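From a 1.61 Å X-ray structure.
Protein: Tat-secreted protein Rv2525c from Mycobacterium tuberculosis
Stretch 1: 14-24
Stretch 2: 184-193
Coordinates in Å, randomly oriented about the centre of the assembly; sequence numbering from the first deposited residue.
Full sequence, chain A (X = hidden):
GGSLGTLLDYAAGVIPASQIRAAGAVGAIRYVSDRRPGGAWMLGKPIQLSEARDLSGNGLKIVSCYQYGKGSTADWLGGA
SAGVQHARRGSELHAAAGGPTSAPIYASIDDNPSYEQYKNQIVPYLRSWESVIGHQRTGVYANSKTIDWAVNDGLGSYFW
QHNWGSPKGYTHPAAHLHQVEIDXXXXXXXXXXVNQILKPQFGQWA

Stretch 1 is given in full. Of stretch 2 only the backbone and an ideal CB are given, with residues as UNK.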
# COMPACT_ATOMS: atom_id res chain seq x y z
N VAL A 14 -6.92 -11.37 -9.44
CA VAL A 14 -6.04 -12.18 -8.60
C VAL A 14 -5.12 -12.94 -9.52
O VAL A 14 -5.59 -13.60 -10.44
CB VAL A 14 -6.85 -13.12 -7.67
CG1 VAL A 14 -5.93 -14.04 -6.88
CG2 VAL A 14 -7.76 -12.32 -6.74
N ILE A 15 -3.82 -12.90 -9.27
CA ILE A 15 -2.89 -13.61 -10.15
C ILE A 15 -2.35 -14.86 -9.48
O ILE A 15 -1.86 -14.77 -8.35
CB ILE A 15 -1.73 -12.68 -10.58
CG1 ILE A 15 -2.23 -11.42 -11.31
CG2 ILE A 15 -0.65 -13.43 -11.43
CD1 ILE A 15 -1.17 -10.30 -11.36
N PRO A 16 -2.35 -16.04 -10.18
CA PRO A 16 -1.71 -17.22 -9.58
C PRO A 16 -0.28 -16.88 -9.18
O PRO A 16 0.44 -16.21 -9.94
CB PRO A 16 -1.78 -18.27 -10.71
CG PRO A 16 -2.94 -17.84 -11.55
CD PRO A 16 -2.89 -16.33 -11.52
N ALA A 17 0.14 -17.27 -7.96
CA ALA A 17 1.48 -16.98 -7.46
C ALA A 17 2.57 -17.49 -8.42
O ALA A 17 3.61 -16.83 -8.58
CB ALA A 17 1.66 -17.62 -6.10
N SER A 18 2.33 -18.64 -9.08
CA SER A 18 3.30 -19.17 -10.05
C SER A 18 3.56 -18.18 -11.18
O SER A 18 4.69 -18.08 -11.68
CB SER A 18 2.83 -20.51 -10.63
OG SER A 18 1.57 -20.37 -11.26
N GLN A 19 2.52 -17.38 -11.56
CA GLN A 19 2.72 -16.38 -12.62
C GLN A 19 3.45 -15.14 -12.07
O GLN A 19 4.25 -14.55 -12.81
CB GLN A 19 1.42 -16.01 -13.32
CG GLN A 19 0.88 -17.23 -14.08
CD GLN A 19 -0.38 -16.93 -14.86
OE1 GLN A 19 -1.38 -16.48 -14.32
NE2 GLN A 19 -0.37 -17.20 -16.15
N ILE A 20 3.22 -14.74 -10.80
CA ILE A 20 3.96 -13.62 -10.21
C ILE A 20 5.45 -14.00 -10.22
O ILE A 20 6.28 -13.23 -10.68
CB ILE A 20 3.46 -13.29 -8.79
CG1 ILE A 20 2.03 -12.72 -8.88
CG2 ILE A 20 4.43 -12.34 -8.04
CD1 ILE A 20 1.21 -13.02 -7.73
N ARG A 21 5.75 -15.21 -9.73
CA ARG A 21 7.11 -15.70 -9.68
C ARG A 21 7.71 -15.79 -11.10
O ARG A 21 8.81 -15.27 -11.31
CB ARG A 21 7.13 -17.04 -8.98
CG ARG A 21 8.53 -17.60 -8.73
CD ARG A 21 8.46 -18.90 -7.95
NE ARG A 21 7.74 -19.94 -8.69
CZ ARG A 21 7.38 -21.12 -8.18
NH1 ARG A 21 7.70 -21.43 -6.93
NH2 ARG A 21 6.72 -21.99 -8.93
N ALA A 22 6.94 -16.30 -12.09
CA ALA A 22 7.41 -16.41 -13.48
C ALA A 22 7.75 -15.04 -14.10
O ALA A 22 8.64 -14.97 -14.98
CB ALA A 22 6.38 -17.13 -14.35
N ALA A 23 7.06 -13.98 -13.64
CA ALA A 23 7.27 -12.61 -14.14
C ALA A 23 8.53 -11.96 -13.53
O ALA A 23 8.88 -10.84 -13.90
CB ALA A 23 6.04 -11.75 -13.82
N GLY A 24 9.19 -12.65 -12.61
CA GLY A 24 10.43 -12.13 -12.05
C GLY A 24 10.28 -11.33 -10.77
O GLY A 24 11.26 -10.82 -10.26
N UNK A 184 2.45 -0.85 -17.04
CA UNK A 184 3.22 -1.04 -18.28
C UNK A 184 3.44 -2.53 -18.53
O UNK A 184 4.08 -2.94 -19.51
CB UNK A 184 4.56 -0.31 -18.21
N UNK A 185 2.86 -3.34 -17.64
CA UNK A 185 2.98 -4.77 -17.75
C UNK A 185 1.65 -5.43 -17.42
O UNK A 185 0.88 -4.90 -16.63
CB UNK A 185 4.09 -5.29 -16.83
N UNK A 186 1.40 -6.59 -18.05
CA UNK A 186 0.27 -7.48 -17.78
C UNK A 186 0.83 -8.82 -17.33
O UNK A 186 1.70 -9.37 -18.01
CB UNK A 186 -0.63 -7.64 -19.01
N UNK A 187 0.34 -9.35 -16.20
CA UNK A 187 0.76 -10.66 -15.69
C UNK A 187 -0.51 -11.48 -15.45
O UNK A 187 -1.39 -11.02 -14.74
CB UNK A 187 1.59 -10.53 -14.41
N UNK A 188 -0.60 -12.66 -16.07
CA UNK A 188 -1.78 -13.52 -15.97
C UNK A 188 -3.07 -12.80 -16.35
O UNK A 188 -4.10 -12.97 -15.67
CB UNK A 188 -1.90 -14.07 -14.55
N UNK A 189 -3.00 -11.97 -17.41
CA UNK A 189 -4.12 -11.17 -17.91
C UNK A 189 -4.47 -9.93 -17.08
O UNK A 189 -5.45 -9.24 -17.37
CB UNK A 189 -5.36 -12.06 -18.00
N UNK A 190 -3.66 -9.62 -16.05
CA UNK A 190 -3.94 -8.49 -15.15
C UNK A 190 -2.87 -7.41 -15.26
O UNK A 190 -1.67 -7.72 -15.18
CB UNK A 190 -4.04 -8.97 -13.70
N UNK A 191 -3.30 -6.15 -15.42
CA UNK A 191 -2.36 -5.02 -15.41
C UNK A 191 -1.69 -4.90 -14.05
O UNK A 191 -2.35 -5.07 -13.00
CB UNK A 191 -3.08 -3.71 -15.76
N UNK A 192 -0.36 -4.70 -14.04
CA UNK A 192 0.35 -4.58 -12.76
C UNK A 192 1.23 -3.35 -12.76
O UNK A 192 1.65 -2.87 -13.82
CB UNK A 192 1.19 -5.83 -12.48
N UNK A 193 1.51 -2.85 -11.56
CA UNK A 193 2.49 -1.81 -11.27
C UNK A 193 3.71 -2.48 -10.70
O UNK A 193 3.60 -3.51 -10.00
CB UNK A 193 1.94 -0.76 -10.31

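Stretch 2 is a hairpin, and its turn lies beside I15 and the helix that starts at A17. No direct hydrogen bond joins the two stretches, so packing dominates.

Position 184 is out of reach of stretch 1. Almost any side chain would suit it, and it is K184.

At position 185 CA-to-CB points toward stretch 1, but nothing there lies within 5.5 Å of the ideal CB. A long side chain could reach the end of the helix. The residue is R185. Its extended chain brings NH2 to 3.8 Å from A23 CB.

Position 186 points away, so stretch 1 sets no limit. It is K186.

Position 187 points toward stretch 1. The ideal CB lies 4.1 Å from I15 CD1 and 4.7 Å from A23 CB. These neighbours are apolar, and the room is modest. Valine, isoleucine, alanine or perhaps threonine would suit. It is V187, chi1 t. CG1 lies 3.9 Å from I15 CG2 and 3.6 Å from the Q19 backbone O; CG2 lies 3.8 Å from A23 CB. CG1 thus meets both I15 and the helix.

Position 188 has phi/psi 54/40, which favours glycine, though asparagine or aspartate often tolerate such angles. Here the ideal CB would be 2.5 Å from Q19 OE1, a clash, and 3.4 Å from I15 CG2. Only glycine suits this arrangement. It is G188, whose CA approaches Q19 OE1 to 3.4 Å. One water bridges G188 O (2.8 Å from the water O) and V14 O (3.0 Å from it). A second lies 2.8 Å from Q19 OE1 and makes a weak bond to G188 O.

Position 189 has phi 75° and points sideways. Stretch 1 leaves it free, but the type I' turn favours glycine, with asparagine possible. It is G189.

Position 190 points toward stretch 1, with its ideal CB 3.9 Å from I15 CG1. A small or medium apolar residue would suit. It is V190, chi1 t, and its CB packs there.

Position 191 points away. Stretch 1 does not decide the choice. It is G191.

Position 192 points toward stretch 1, with its ideal CB 5.2 Å from I15 CD1. Valine, isoleucine or leucine could meet that methyl. It is V192, chi1 m, with CG1 3.7 Å from I15 CD1.

Position 193 is out of reach of stretch 1. It is D193, whose carboxylate is hydrogen-bonded elsewhere in the structure.

Stretch 2, residues 184-193: KRKVGGVGVD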
# COMPACT_ATOMS: atom_id res chain seq x y z
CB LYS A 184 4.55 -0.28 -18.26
CG LYS A 184 4.42 1.24 -18.14
CD LYS A 184 4.01 1.95 -19.41
CE LYS A 184 4.06 3.44 -19.23
NZ LYS A 184 2.94 3.95 -18.39
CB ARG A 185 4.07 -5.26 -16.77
CG ARG A 185 4.52 -6.66 -17.04
CD ARG A 185 5.70 -7.09 -16.20
NE ARG A 185 5.89 -8.53 -16.33
CZ ARG A 185 6.54 -9.11 -17.33
NH1 ARG A 185 7.13 -8.39 -18.27
NH2 ARG A 185 6.61 -10.43 -17.39
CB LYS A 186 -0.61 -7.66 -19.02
CG LYS A 186 -1.80 -6.72 -19.07
CD LYS A 186 -2.59 -6.95 -20.36
CE LYS A 186 -3.76 -7.90 -20.23
NZ LYS A 186 -4.53 -7.99 -21.51
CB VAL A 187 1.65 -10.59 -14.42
CG1 VAL A 187 2.01 -11.99 -13.90
CG2 VAL A 187 2.93 -9.78 -14.70
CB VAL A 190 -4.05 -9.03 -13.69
CG1 VAL A 190 -4.30 -7.89 -12.69
CG2 VAL A 190 -5.12 -10.12 -13.57
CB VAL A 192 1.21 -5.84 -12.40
CG1 VAL A 192 0.35 -7.10 -12.31
CG2 VAL A 192 2.39 -6.04 -13.37
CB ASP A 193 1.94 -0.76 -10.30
CG ASP A 193 0.59 -0.18 -10.70
OD1 ASP A 193 0.39 0.09 -11.92
OD2 ASP A 193 -0.24 0.07 -9.80
O HOH W 1 -4.99 -14.10 -13.29
O HOH W 2 -4.12 -16.20 -14.81
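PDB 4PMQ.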